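Local coordinates for siroheme decarboxylase (Hydrogenobacter thermophilus, PDB 4CH7), which catalyses the decarboxylation of siroheme to 12,18-didecarboxysiroheme, a step of heme d1 biosynthesis, at residues 6-11 and 30-35; 21-26 and 187-192; 53-58 and 218-223; 178-183 and 316-321. One frame throughout, in Å; residues are numbered along the deposited sequence.

How the interactions relate
The contacts span the helical part of the chain and its join to the barrel. Interactions 1 and 2 share helix 22-30, their centres about 14 Å apart: the first closes the N-terminal helix-turn-helix (HTH) domain on itself, the second sets it against its counterpart at 172-218. Interaction 3, about 15 Å from interaction 2 between centres, pairs strands 53-57 and 217-222, which follow the two sets of helices. Interaction 4, about 11 Å from interaction 3 between centres, ties the loop after helix 170-179 to the linker after barrel strand 303-314. Along the chain, interaction 1 crosses 2 but closes before 3 and 4 open; 2, 3 and 4 interleave, interlocking the sequence halves.

Interaction 1 of 4, residues 6-11 and 30-35; sequences DKILKI and VGIEEG
Val30 holds CG1 anti to its backbone N (chi1 161°), and its two methyls are thereby shared between Ile8 and Ile11 on helix 4-11. CG2 takes the Ile11 side, 3.8 Å from Ile11 CG2, with Ile11 CD1 almost as near; these two side chains meet at a slant. CG1 faces Ile8 CG1 at 4.1 Å, and here the side chains run at about a right angle. Ile8 also crosses Ile32 at about a right angle, its CD1 lying 3.5 Å from Ile32 CD1. Lys7 bends at chi3 (-57°), which places CE; NZ beyond it donates to Val30 O over 3.2 Å. The ammonium lies in the plane of that carbonyl, with a C=O...N angle of 158°. The acceptor belongs to the last turn of helix 22-30, where the positive charge probably interacts favourably with the helix dipole. Gly31, with positive phi, is the C' residue of the Schellman motif that ends this helix; the chain then turns through Ile32 to Glu33, the N-cap of helix 34-47. Helix 4-11 thus packs across the turn between two HTH helices, Ile11 also touching Leu26 on helix 22-30 and Ile8 reaching Leu37, Thr40 and Ile41 on helix 34-47.

Interaction 2 of 4, residues 21-26 and 187-192; sequences EPFSVL and ERPFLE
The Glu21 carboxylate and the Arg188 guanidinium are turned only 19° apart, yet they form no salt bridge: Glu21 OE2 is 4.6 Å from Arg188 NH1 and well out of the guanidinium plane. Arg188 has its salt bridge with Glu201 instead. Glu21 makes its contact through CG, 3.5 Å from Glu187 O and 3.8 Å from Arg188 CD. The Glu187 carboxylate runs beside that of Glu21, the planes 33° apart, and the 4.1 Å between Glu21 OE2 and Glu187 OE2 probably costs some repulsion, which the nearby arginine may offset. Next to the charged groups Pro22 and Pro189 meet tip to tip, Pro22 CG lying 3.5 Å from Pro189 CG. Each proline also approaches a ring obliquely: Pro189 CG that of Phe23, Pro22 CG that of Phe190. A water donates to Glu187 O and accepts a weak bond from Phe23 N. Pro22-Phe23 opens helix 22-30 and Pro189-Phe190 just precedes helix 191-196, a near-symmetric contact consistent with packing between two related HTH domains of one chain.

Interaction 3 of 4, residues 53-58 and 218-223; sequences IAPIYD and RRISAV
Arg218 and Ile56 cross at a slant, with Ile56 CG2 at the edge of the guanidinium, near its plane, and 3.6 Å from Arg218 CD. The arginine chain is extended from CG to NE (chi2 -174°, chi3 179°), which carries NE past Ile56. The guanidinium beyond it meets Asp58: Asp58 CA lies over the centre of one face, and the carboxylate plane stands 67° from that of the guanidinium. Asp58 OD2 is 3.1 Å from Arg218 NH2 but well out of plane, making this a salt bridge of charges alone; Asp58 OD1 accepts from Leu61 N. A water accepts from Arg218 NH1 and donates weakly to Tyr57 O. The backbones of strands 53-57 and 217-222 form a two-stranded antiparallel sheet. It contains a classic beta bulge, in which Arg218 and Arg219 both stand opposite Ile56: Ile56 N donates to Arg219 O at 2.6 Å, while Ile56 O receives Arg218 N at 2.8 Å. Ala54 and Ser221 form a hydrogen-bonded pair further along, Ala54 N to Ser221 O measuring 2.9 Å. On the sheet face carrying Pro55 and Ile220 these side chains lie side by side and point the same way, Pro55 CB 4.0 Å from Ile220 CG1. Arg219 points to the other face, where its NH2 donates to Gln13 O and Ser221 OG sits 3.0 Å above its guanidinium plane, offset toward the rim.

Interaction 4 of 4, residues 178-183 and 316-321; sequences ITQGSF and RIKYFS
Gln180, the residue most buried by this contact, grips the backbone of Tyr319 with both ends of its amide. Tyr319 N donates to Gln180 OE1 over 2.6 Å, nearly straight at 164° and in the plane of the amide carbonyl, on a lone pair. Gln180 NE2 donates to Tyr319 O at 2.9 Å, on a lone pair of that carbonyl, though the acceptor is tilted 22° from the amide plane. NE2 also donates to Ser177 O, so the rotation of the amide is set. Lys318 crosses the glutamine obliquely: bends at chi2 and chi3 bring CE to 4.0 Å from Gln180 CD. Its NZ lies 3.9 Å from Gly181 CA. Tyr319 CD2 lies 3.4 Å from Gln180 OE1, and the ring also meets Tyr64 edge-to-face. This bidentate hydrogen bonding of a side-chain amide to one residue's N-H and C=O joins the loop following helix 170-179 to the linker leaving the AsnC-like barrel, the side chain of Ile317 about 8 Å from that of His93, the probable active-site residue.

Interaction 1 of 4, residues 6-11 and 30-35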
loop_
_atom_site.group_PDB
_atom_site.type_symbol
_atom_site.label_atom_id
_atom_site.label_comp_id
_atom_site.label_asym_id
_atom_site.label_seq_id
_atom_site.Cartn_x
_atom_site.Cartn_y
_atom_site.Cartn_z
ATOM N N ASP A 6 3.613 -25.889 -8.350
ATOM C CA ASP A 6 3.397 -24.842 -9.341
ATOM C C ASP A 6 1.917 -24.483 -9.493
ATOM O O ASP A 6 1.565 -23.307 -9.578
ATOM C CB ASP A 6 3.975 -25.269 -10.693
ATOM C CG ASP A 6 5.492 -25.233 -10.720
ATOM O OD1 ASP A 6 6.129 -26.191 -10.231
ATOM O OD2 ASP A 6 6.048 -24.243 -11.239
ATOM N N LYS A 7 1.057 -25.500 -9.528
ATOM C CA LYS A 7 -0.386 -25.288 -9.665
ATOM C C LYS A 7 -0.998 -24.603 -8.444
ATOM O O LYS A 7 -1.846 -23.723 -8.575
ATOM C CB LYS A 7 -1.106 -26.614 -9.917
ATOM C CG LYS A 7 -1.325 -26.945 -11.381
ATOM C CD LYS A 7 -2.088 -28.249 -11.522
ATOM C CE LYS A 7 -1.361 -29.386 -10.827
ATOM N NZ LYS A 7 -2.115 -30.665 -10.912
ATOM N N ILE A 8 -0.568 -25.024 -7.259
ATOM C CA ILE A 8 -1.062 -24.467 -6.006
ATOM C C ILE A 8 -0.594 -23.029 -5.825
ATOM O O ILE A 8 -1.394 -22.142 -5.519
ATOM C CB ILE A 8 -0.581 -25.296 -4.810
ATOM C CG1 ILE A 8 -1.233 -26.674 -4.810
ATOM C CG2 ILE A 8 -0.891 -24.591 -3.510
ATOM C CD1 ILE A 8 -0.682 -27.600 -3.755
ATOM N N LEU A 9 0.708 -22.815 -5.996
ATOM C CA LEU A 9 1.306 -21.486 -5.916
ATOM C C LEU A 9 0.597 -20.515 -6.853
ATOM O O LEU A 9 0.301 -19.379 -6.481
ATOM C CB LEU A 9 2.792 -21.555 -6.275
ATOM C CG LEU A 9 3.484 -20.207 -6.469
ATOM C CD1 LEU A 9 3.523 -19.444 -5.157
ATOM C CD2 LEU A 9 4.881 -20.373 -7.046
ATOM N N LYS A 10 0.320 -20.980 -8.066
ATOM C CA LYS A 10 -0.370 -20.183 -9.072
ATOM C C LYS A 10 -1.805 -19.841 -8.666
ATOM O O LYS A 10 -2.266 -18.717 -8.871
ATOM C CB LYS A 10 -0.370 -20.926 -10.413
ATOM C CG LYS A 10 -1.177 -20.247 -11.511
ATOM C CD LYS A 10 -1.309 -21.133 -12.740
ATOM C CE LYS A 10 -2.040 -20.414 -13.863
ATOM N NZ LYS A 10 -3.411 -19.985 -13.466
ATOM N N ILE A 11 -2.507 -20.809 -8.082
ATOM C CA ILE A 11 -3.942 -20.670 -7.825
ATOM C C ILE A 11 -4.285 -19.836 -6.585
ATOM O O ILE A 11 -5.353 -19.229 -6.522
ATOM C CB ILE A 11 -4.649 -22.057 -7.763
ATOM C CG1 ILE A 11 -6.147 -21.921 -8.051
ATOM C CG2 ILE A 11 -4.411 -22.743 -6.424
ATOM C CD1 ILE A 11 -6.893 -23.244 -8.098
ATOM N N VAL A 30 -7.315 -27.797 -8.513
ATOM C CA VAL A 30 -5.929 -28.262 -8.582
ATOM C C VAL A 30 -5.871 -29.766 -8.857
ATOM O O VAL A 30 -5.006 -30.241 -9.600
ATOM C CB VAL A 30 -5.143 -27.891 -7.302
ATOM C CG1 VAL A 30 -3.891 -28.742 -7.154
ATOM C CG2 VAL A 30 -4.781 -26.411 -7.317
ATOM N N GLY A 31 -6.805 -30.510 -8.274
ATOM C CA GLY A 31 -6.863 -31.943 -8.490
ATOM C C GLY A 31 -6.241 -32.743 -7.365
ATOM O O GLY A 31 -5.846 -33.893 -7.561
ATOM N N ILE A 32 -6.153 -32.137 -6.186
ATOM C CA ILE A 32 -5.627 -32.831 -5.018
ATOM C C ILE A 32 -6.594 -32.748 -3.842
ATOM O O ILE A 32 -7.490 -31.903 -3.822
ATOM C CB ILE A 32 -4.254 -32.275 -4.587
ATOM C CG1 ILE A 32 -4.375 -30.814 -4.156
ATOM C CG2 ILE A 32 -3.232 -32.419 -5.708
ATOM C CD1 ILE A 32 -3.060 -30.202 -3.739
ATOM N N GLU A 33 -6.408 -33.632 -2.869
ATOM C CA GLU A 33 -7.238 -33.655 -1.668
ATOM C C GLU A 33 -7.043 -32.364 -0.873
ATOM O O GLU A 33 -5.940 -31.820 -0.835
ATOM C CB GLU A 33 -6.891 -34.885 -0.827
ATOM C CG GLU A 33 -7.783 -35.110 0.379
ATOM C CD GLU A 33 -7.198 -34.530 1.645
ATOM O OE1 GLU A 33 -5.983 -34.240 1.660
ATOM O OE2 GLU A 33 -7.953 -34.367 2.624
ATOM N N GLU A 34 -8.116 -31.870 -0.256
ATOM C CA GLU A 34 -8.103 -30.553 0.385
ATOM C C GLU A 34 -7.096 -30.429 1.526
ATOM O O GLU A 34 -6.376 -29.430 1.616
ATOM C CB GLU A 34 -9.501 -30.171 0.879
ATOM C CG GLU A 34 -9.574 -28.763 1.465
ATOM C CD GLU A 34 -10.938 -28.430 2.030
ATOM O OE1 GLU A 34 -11.841 -29.287 1.948
ATOM O OE2 GLU A 34 -11.103 -27.310 2.557
ATOM N N GLY A 35 -7.058 -31.432 2.398
ATOM C CA GLY A 35 -6.118 -31.440 3.505
ATOM C C GLY A 35 -4.689 -31.325 3.014
ATOM O O GLY A 35 -3.875 -30.613 3.603
#

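Interaction 2 of 4, residues 21-26 and 187-192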
loop_
_atom_site.group_PDB
_atom_site.type_symbol
_atom_site.label_atom_id
_atom_site.label_comp_id
_atom_site.label_asym_id
_atom_site.label_seq_id
_atom_site.Cartn_x
_atom_site.Cartn_y
_atom_site.Cartn_z
ATOM N N GLU A 21 -16.362 -23.007 1.801
ATOM C CA GLU A 21 -15.189 -23.872 1.708
ATOM C C GLU A 21 -14.388 -23.581 0.441
ATOM O O GLU A 21 -14.418 -24.364 -0.510
ATOM C CB GLU A 21 -15.602 -25.347 1.752
ATOM C CG GLU A 21 -16.401 -25.732 2.994
ATOM C CD GLU A 21 -16.845 -27.182 2.989
ATOM O OE1 GLU A 21 -16.298 -27.975 2.195
ATOM O OE2 GLU A 21 -17.740 -27.528 3.785
ATOM N N PRO A 22 -13.649 -22.457 0.436
ATOM C CA PRO A 22 -12.911 -22.006 -0.750
ATOM C C PRO A 22 -11.737 -22.914 -1.092
ATOM O O PRO A 22 -11.378 -23.021 -2.261
ATOM C CB PRO A 22 -12.409 -20.618 -0.339
ATOM C CG PRO A 22 -12.303 -20.679 1.156
ATOM C CD PRO A 22 -13.443 -21.561 1.591
ATOM N N PHE A 23 -11.150 -23.555 -0.087
ATOM C CA PHE A 23 -10.024 -24.450 -0.318
ATOM C C PHE A 23 -10.480 -25.811 -0.839
ATOM O O PHE A 23 -9.702 -26.543 -1.449
ATOM C CB PHE A 23 -9.191 -24.607 0.954
ATOM C CG PHE A 23 -8.552 -23.329 1.417
ATOM C CD1 PHE A 23 -7.645 -22.661 0.607
ATOM C CD2 PHE A 23 -8.851 -22.802 2.666
ATOM C CE1 PHE A 23 -7.050 -21.477 1.028
ATOM C CE2 PHE A 23 -8.261 -21.622 3.098
ATOM C CZ PHE A 23 -7.359 -20.959 2.276
ATOM N N SER A 24 -11.741 -26.147 -0.590
ATOM C CA SER A 24 -12.346 -27.331 -1.189
ATOM C C SER A 24 -12.458 -27.108 -2.696
ATOM O O SER A 24 -12.166 -27.999 -3.498
ATOM C CB SER A 24 -13.726 -27.589 -0.578
ATOM O OG SER A 24 -14.201 -28.882 -0.898
ATOM N N VAL A 25 -12.867 -25.896 -3.067
ATOM C CA VAL A 25 -12.988 -25.501 -4.467
ATOM C C VAL A 25 -11.625 -25.471 -5.164
ATOM O O VAL A 25 -11.477 -26.003 -6.264
ATOM C CB VAL A 25 -13.667 -24.124 -4.602
ATOM C CG1 VAL A 25 -13.707 -23.683 -6.055
ATOM C CG2 VAL A 25 -15.068 -24.166 -4.022
ATOM N N LEU A 26 -10.638 -24.849 -4.521
ATOM C CA LEU A 26 -9.277 -24.805 -5.051
ATOM C C LEU A 26 -8.696 -26.210 -5.185
ATOM O O LEU A 26 -8.020 -26.518 -6.166
ATOM C CB LEU A 26 -8.368 -23.949 -4.164
ATOM C CG LEU A 26 -8.697 -22.465 -3.993
ATOM C CD1 LEU A 26 -7.532 -21.720 -3.358
ATOM C CD2 LEU A 26 -9.078 -21.834 -5.314
ATOM N N GLU A 187 -10.722 -25.475 6.741
ATOM C CA GLU A 187 -11.821 -25.886 5.878
ATOM C C GLU A 187 -12.919 -24.827 5.822
ATOM O O GLU A 187 -13.543 -24.618 4.780
ATOM C CB GLU A 187 -12.387 -27.218 6.372
ATOM C CG GLU A 187 -13.679 -27.656 5.704
ATOM C CD GLU A 187 -13.900 -29.149 5.810
ATOM O OE1 GLU A 187 -12.939 -29.904 5.562
ATOM O OE2 GLU A 187 -15.031 -29.567 6.133
ATOM N N ARG A 188 -13.141 -24.154 6.945
ATOM C CA ARG A 188 -14.183 -23.136 7.035
ATOM C C ARG A 188 -13.599 -21.817 7.530
ATOM O O ARG A 188 -13.814 -21.433 8.682
ATOM C CB ARG A 188 -15.300 -23.606 7.967
ATOM C CG ARG A 188 -15.976 -24.888 7.512
ATOM C CD ARG A 188 -17.119 -24.604 6.551
ATOM N NE ARG A 188 -18.247 -23.990 7.245
ATOM C CZ ARG A 188 -19.197 -24.678 7.870
ATOM N NH1 ARG A 188 -19.159 -26.003 7.887
ATOM N NH2 ARG A 188 -20.188 -24.043 8.483
ATOM N N PRO A 189 -12.877 -21.105 6.646
ATOM C CA PRO A 189 -12.098 -19.919 7.026
ATOM C C PRO A 189 -12.929 -18.662 7.280
ATOM O O PRO A 189 -12.362 -17.644 7.673
ATOM C CB PRO A 189 -11.186 -19.704 5.815
ATOM C CG PRO A 189 -11.972 -20.251 4.657
ATOM C CD PRO A 189 -12.752 -21.416 5.208
ATOM N N PHE A 190 -14.237 -18.726 7.055
ATOM C CA PHE A 190 -15.108 -17.591 7.333
ATOM C C PHE A 190 -15.924 -17.817 8.603
ATOM O O PHE A 190 -16.593 -16.905 9.091
ATOM C CB PHE A 190 -16.060 -17.342 6.161
ATOM C CG PHE A 190 -15.378 -16.859 4.915
ATOM C CD1 PHE A 190 -15.003 -15.530 4.791
ATOM C CD2 PHE A 190 -15.126 -17.729 3.862
ATOM C CE1 PHE A 190 -14.374 -15.072 3.640
ATOM C CE2 PHE A 190 -14.497 -17.282 2.706
ATOM C CZ PHE A 190 -14.123 -15.950 2.594
ATOM N N LEU A 191 -15.862 -19.036 9.134
ATOM C CA LEU A 191 -16.698 -19.432 10.267
ATOM C C LEU A 191 -16.398 -18.665 11.554
ATOM O O LEU A 191 -17.301 -18.081 12.155
ATOM C CB LEU A 191 -16.595 -20.937 10.523
ATOM C CG LEU A 191 -17.502 -21.448 11.642
ATOM C CD1 LEU A 191 -18.942 -21.061 11.358
ATOM C CD2 LEU A 191 -17.375 -22.952 11.817
ATOM N N GLU A 192 -15.139 -18.679 11.984
ATOM C CA GLU A 192 -14.750 -17.977 13.205
ATOM C C GLU A 192 -15.019 -16.479 13.118
ATOM O O GLU A 192 -15.480 -15.871 14.087
ATOM C CB GLU A 192 -13.282 -18.238 13.551
ATOM C CG GLU A 192 -13.061 -19.495 14.378
ATOM C CD GLU A 192 -13.992 -19.578 15.574
ATOM O OE1 GLU A 192 -14.142 -18.570 16.296
ATOM O OE2 GLU A 192 -14.581 -20.657 15.789
HETATM O O HOH W 1 -12.207 -25.052 2.262
#

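Interaction 3 of 4, residues 53-58 and 218-223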
loop_
_atom_site.group_PDB
_atom_site.type_symbol
_atom_site.label_atom_id
_atom_site.label_comp_id
_atom_site.label_asym_id
_atom_site.label_seq_id
_atom_site.Cartn_x
_atom_site.Cartn_y
_atom_site.Cartn_z
ATOM N N ILE A 53 -1.496 -14.562 3.218
ATOM C CA ILE A 53 -2.684 -14.776 2.414
ATOM C C ILE A 53 -3.809 -14.030 3.118
ATOM O O ILE A 53 -4.090 -14.278 4.290
ATOM C CB ILE A 53 -2.991 -16.280 2.252
ATOM C CG1 ILE A 53 -4.357 -16.497 1.604
ATOM C CG2 ILE A 53 -2.886 -17.012 3.587
ATOM C CD1 ILE A 53 -4.464 -17.845 0.930
ATOM N N ALA A 54 -4.426 -13.087 2.414
ATOM C CA ALA A 54 -5.304 -12.128 3.070
ATOM C C ALA A 54 -6.218 -11.429 2.085
ATOM O O ALA A 54 -5.956 -11.423 0.882
ATOM C CB ALA A 54 -4.471 -11.095 3.825
ATOM N N PRO A 55 -7.311 -10.845 2.598
ATOM C CA PRO A 55 -8.130 -9.953 1.777
ATOM C C PRO A 55 -7.341 -8.705 1.417
ATOM O O PRO A 55 -6.515 -8.261 2.217
ATOM C CB PRO A 55 -9.273 -9.571 2.719
ATOM C CG PRO A 55 -9.357 -10.699 3.702
ATOM C CD PRO A 55 -7.935 -11.134 3.903
ATOM N N ILE A 56 -7.581 -8.155 0.232
ATOM C CA ILE A 56 -7.001 -6.868 -0.133
ATOM C C ILE A 56 -8.131 -5.853 -0.267
ATOM O O ILE A 56 -9.009 -5.996 -1.120
ATOM C CB ILE A 56 -6.160 -6.938 -1.435
ATOM C CG1 ILE A 56 -4.786 -7.558 -1.167
ATOM C CG2 ILE A 56 -5.952 -5.550 -2.015
ATOM C CD1 ILE A 56 -4.792 -9.060 -1.007
ATOM N N TYR A 57 -8.115 -4.840 0.594
ATOM C CA TYR A 57 -9.152 -3.814 0.587
ATOM C C TYR A 57 -8.661 -2.558 -0.123
ATOM O O TYR A 57 -7.478 -2.221 -0.042
ATOM C CB TYR A 57 -9.581 -3.476 2.017
ATOM C CG TYR A 57 -10.388 -4.564 2.691
ATOM C CD1 TYR A 57 -11.750 -4.678 2.467
ATOM C CD2 TYR A 57 -9.788 -5.473 3.555
ATOM C CE1 TYR A 57 -12.496 -5.666 3.076
ATOM C CE2 TYR A 57 -10.528 -6.468 4.169
ATOM C CZ TYR A 57 -11.881 -6.556 3.926
ATOM O OH TYR A 57 -12.627 -7.541 4.532
ATOM N N ASP A 58 -9.560 -1.873 -0.824
ATOM C CA ASP A 58 -9.204 -0.622 -1.483
ATOM C C ASP A 58 -9.191 0.512 -0.463
ATOM O O ASP A 58 -10.214 0.809 0.154
ATOM C CB ASP A 58 -10.174 -0.313 -2.623
ATOM C CG ASP A 58 -9.795 0.938 -3.387
ATOM O OD1 ASP A 58 -10.098 2.045 -2.900
ATOM O OD2 ASP A 58 -9.204 0.814 -4.477
ATOM N N ARG A 218 -11.052 -5.859 -2.966
ATOM C CA ARG A 218 -10.450 -6.177 -4.256
ATOM C C ARG A 218 -10.453 -7.675 -4.507
ATOM O O ARG A 218 -10.968 -8.145 -5.526
ATOM C CB ARG A 218 -9.015 -5.660 -4.335
ATOM C CG ARG A 218 -8.882 -4.171 -4.613
ATOM C CD ARG A 218 -7.422 -3.802 -4.816
ATOM N NE ARG A 218 -7.238 -2.385 -5.106
ATOM C CZ ARG A 218 -6.460 -1.572 -4.399
ATOM N NH1 ARG A 218 -5.785 -2.034 -3.356
ATOM N NH2 ARG A 218 -6.351 -0.295 -4.739
ATOM N N ARG A 219 -9.878 -8.413 -3.561
ATOM C CA ARG A 219 -9.708 -9.851 -3.692
ATOM C C ARG A 219 -9.163 -10.430 -2.397
ATOM O O ARG A 219 -8.732 -9.695 -1.508
ATOM C CB ARG A 219 -8.732 -10.154 -4.827
ATOM C CG ARG A 219 -7.355 -9.558 -4.606
ATOM C CD ARG A 219 -6.688 -9.181 -5.916
ATOM N NE ARG A 219 -6.392 -10.345 -6.742
ATOM C CZ ARG A 219 -5.285 -11.072 -6.630
ATOM N NH1 ARG A 219 -4.371 -10.755 -5.723
ATOM N NH2 ARG A 219 -5.090 -12.116 -7.422
ATOM N N ILE A 220 -9.190 -11.754 -2.299
ATOM C CA ILE A 220 -8.510 -12.460 -1.225
ATOM C C ILE A 220 -7.449 -13.342 -1.865
ATOM O O ILE A 220 -7.777 -14.242 -2.638
ATOM C CB ILE A 220 -9.484 -13.327 -0.416
ATOM C CG1 ILE A 220 -10.555 -12.451 0.235
ATOM C CG2 ILE A 220 -8.742 -14.137 0.641
ATOM C CD1 ILE A 220 -11.577 -13.220 1.034
ATOM N N SER A 221 -6.180 -13.083 -1.562
ATOM C CA SER A 221 -5.101 -13.820 -2.208
ATOM C C SER A 221 -3.836 -13.896 -1.372
ATOM O O SER A 221 -3.664 -13.154 -0.405
ATOM C CB SER A 221 -4.760 -13.193 -3.562
ATOM O OG SER A 221 -5.795 -13.403 -4.503
ATOM N N ALA A 222 -2.957 -14.813 -1.759
ATOM C CA ALA A 222 -1.595 -14.839 -1.251
ATOM C C ALA A 222 -0.752 -13.989 -2.192
ATOM O O ALA A 222 -1.023 -13.944 -3.392
ATOM C CB ALA A 222 -1.073 -16.260 -1.212
ATOM N N VAL A 223 0.253 -13.307 -1.650
ATOM C CA VAL A 223 1.145 -12.486 -2.463
ATOM C C VAL A 223 2.603 -12.787 -2.140
ATOM O O VAL A 223 2.898 -13.668 -1.337
ATOM C CB VAL A 223 0.888 -10.981 -2.262
ATOM C CG1 VAL A 223 1.919 -10.164 -3.023
ATOM C CG2 VAL A 223 -0.516 -10.613 -2.710
HETATM O O HOH W 2 -5.451 0.242 -1.216
#

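Interaction 4 of 4, residues 178-183 and 316-321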
loop_
_atom_site.group_PDB
_atom_site.type_symbol
_atom_site.label_atom_id
_atom_site.label_comp_id
_atom_site.label_asym_id
_atom_site.label_seq_id
_atom_site.Cartn_x
_atom_site.Cartn_y
_atom_site.Cartn_z
ATOM N N ILE A 178 -11.666 -7.211 11.419
ATOM C CA ILE A 178 -11.328 -8.568 11.843
ATOM C C ILE A 178 -10.928 -9.507 10.699
ATOM O O ILE A 178 -10.349 -10.565 10.942
ATOM C CB ILE A 178 -12.477 -9.226 12.638
ATOM C CG1 ILE A 178 -13.578 -9.720 11.697
ATOM C CG2 ILE A 178 -13.041 -8.265 13.679
ATOM C CD1 ILE A 178 -14.383 -10.865 12.268
ATOM N N THR A 179 -11.238 -9.126 9.461
ATOM C CA THR A 179 -10.937 -9.970 8.301
ATOM C C THR A 179 -9.626 -9.606 7.599
ATOM O O THR A 179 -9.076 -10.415 6.856
ATOM C CB THR A 179 -12.075 -9.943 7.253
ATOM O OG1 THR A 179 -12.323 -8.595 6.830
ATOM C CG2 THR A 179 -13.348 -10.546 7.822
ATOM N N GLN A 180 -9.129 -8.397 7.846
ATOM C CA GLN A 180 -7.968 -7.864 7.127
ATOM C C GLN A 180 -6.670 -8.656 7.318
ATOM O O GLN A 180 -5.767 -8.574 6.484
ATOM C CB GLN A 180 -7.738 -6.392 7.492
ATOM C CG GLN A 180 -7.478 -6.142 8.978
ATOM C CD GLN A 180 -7.316 -4.668 9.308
ATOM O OE1 GLN A 180 -6.733 -3.908 8.537
ATOM N NE2 GLN A 180 -7.830 -4.260 10.463
ATOM N N GLY A 181 -6.582 -9.426 8.399
ATOM C CA GLY A 181 -5.362 -10.151 8.718
ATOM C C GLY A 181 -5.167 -11.438 7.941
ATOM O O GLY A 181 -5.724 -11.604 6.857
ATOM N N SER A 182 -4.367 -12.346 8.496
ATOM C CA SER A 182 -4.087 -13.630 7.857
ATOM C C SER A 182 -5.350 -14.456 7.646
ATOM O O SER A 182 -6.095 -14.712 8.590
ATOM C CB SER A 182 -3.091 -14.438 8.693
ATOM O OG SER A 182 -1.792 -13.880 8.648
ATOM N N PHE A 183 -5.581 -14.871 6.404
ATOM C CA PHE A 183 -6.710 -15.733 6.083
ATOM C C PHE A 183 -6.448 -17.118 6.651
ATOM O O PHE A 183 -5.438 -17.743 6.318
ATOM C CB PHE A 183 -6.903 -15.809 4.570
ATOM C CG PHE A 183 -8.242 -16.347 4.149
ATOM C CD1 PHE A 183 -9.411 -15.662 4.467
ATOM C CD2 PHE A 183 -8.332 -17.519 3.411
ATOM C CE1 PHE A 183 -10.648 -16.148 4.073
ATOM C CE2 PHE A 183 -9.562 -18.012 3.011
ATOM C CZ PHE A 183 -10.724 -17.322 3.342
ATOM N N ARG A 316 2.513 -2.621 6.990
ATOM C CA ARG A 316 1.242 -2.263 6.388
ATOM C C ARG A 316 0.242 -1.971 7.490
ATOM O O ARG A 316 0.184 -2.671 8.503
ATOM C CB ARG A 316 0.729 -3.349 5.452
ATOM C CG ARG A 316 0.524 -4.685 6.113
ATOM C CD ARG A 316 -0.186 -5.635 5.181
ATOM N NE ARG A 316 0.259 -7.002 5.404
ATOM C CZ ARG A 316 -0.371 -8.076 4.946
ATOM N NH1 ARG A 316 -1.489 -7.948 4.244
ATOM N NH2 ARG A 316 0.120 -9.277 5.200
ATOM N N ILE A 317 -0.534 -0.917 7.286
ATOM C CA ILE A 317 -1.464 -0.433 8.289
ATOM C C ILE A 317 -2.584 -1.429 8.562
ATOM O O ILE A 317 -2.973 -2.206 7.687
ATOM C CB ILE A 317 -2.089 0.901 7.851
ATOM C CG1 ILE A 317 -2.769 0.750 6.488
ATOM C CG2 ILE A 317 -1.025 1.986 7.779
ATOM C CD1 ILE A 317 -3.501 1.990 6.030
ATOM N N LYS A 318 -3.086 -1.411 9.792
ATOM C CA LYS A 318 -4.313 -2.116 10.113
ATOM C C LYS A 318 -5.431 -1.091 10.033
ATOM O O LYS A 318 -5.332 -0.010 10.617
ATOM C CB LYS A 318 -4.251 -2.724 11.513
ATOM C CG LYS A 318 -2.996 -3.537 11.778
ATOM C CD LYS A 318 -2.810 -4.637 10.746
ATOM C CE LYS A 318 -3.837 -5.745 10.916
ATOM N NZ LYS A 318 -3.572 -6.886 9.997
ATOM N N TYR A 319 -6.483 -1.415 9.292
ATOM C CA TYR A 319 -7.585 -0.481 9.116
ATOM C C TYR A 319 -8.505 -0.474 10.329
ATOM O O TYR A 319 -8.727 -1.512 10.954
ATOM C CB TYR A 319 -8.381 -0.811 7.851
ATOM C CG TYR A 319 -7.585 -0.681 6.570
ATOM C CD1 TYR A 319 -7.275 0.565 6.044
ATOM C CD2 TYR A 319 -7.155 -1.807 5.881
ATOM C CE1 TYR A 319 -6.551 0.685 4.871
ATOM C CE2 TYR A 319 -6.432 -1.695 4.709
ATOM C CZ TYR A 319 -6.133 -0.447 4.209
ATOM O OH TYR A 319 -5.412 -0.327 3.043
ATOM N N PHE A 320 -9.017 0.706 10.664
ATOM C CA PHE A 320 -10.046 0.858 11.689
ATOM C C PHE A 320 -9.630 0.365 13.073
ATOM O O PHE A 320 -10.463 -0.092 13.855
ATOM C CB PHE A 320 -11.341 0.183 11.236
ATOM C CG PHE A 320 -11.877 0.725 9.942
ATOM C CD1 PHE A 320 -11.980 2.096 9.740
ATOM C CD2 PHE A 320 -12.260 -0.134 8.922
ATOM C CE1 PHE A 320 -12.473 2.605 8.546
ATOM C CE2 PHE A 320 -12.751 0.363 7.725
ATOM C CZ PHE A 320 -12.857 1.736 7.536
ATOM N N SER A 321 -8.336 0.448 13.363
ATOM C CA SER A 321 -7.859 0.239 14.724
ATOM C C SER A 321 -8.012 1.552 15.477
ATOM O O SER A 321 -8.072 2.617 14.863
ATOM C CB SER A 321 -6.401 -0.220 14.733
ATOM O OG SER A 321 -5.559 0.740 14.124
#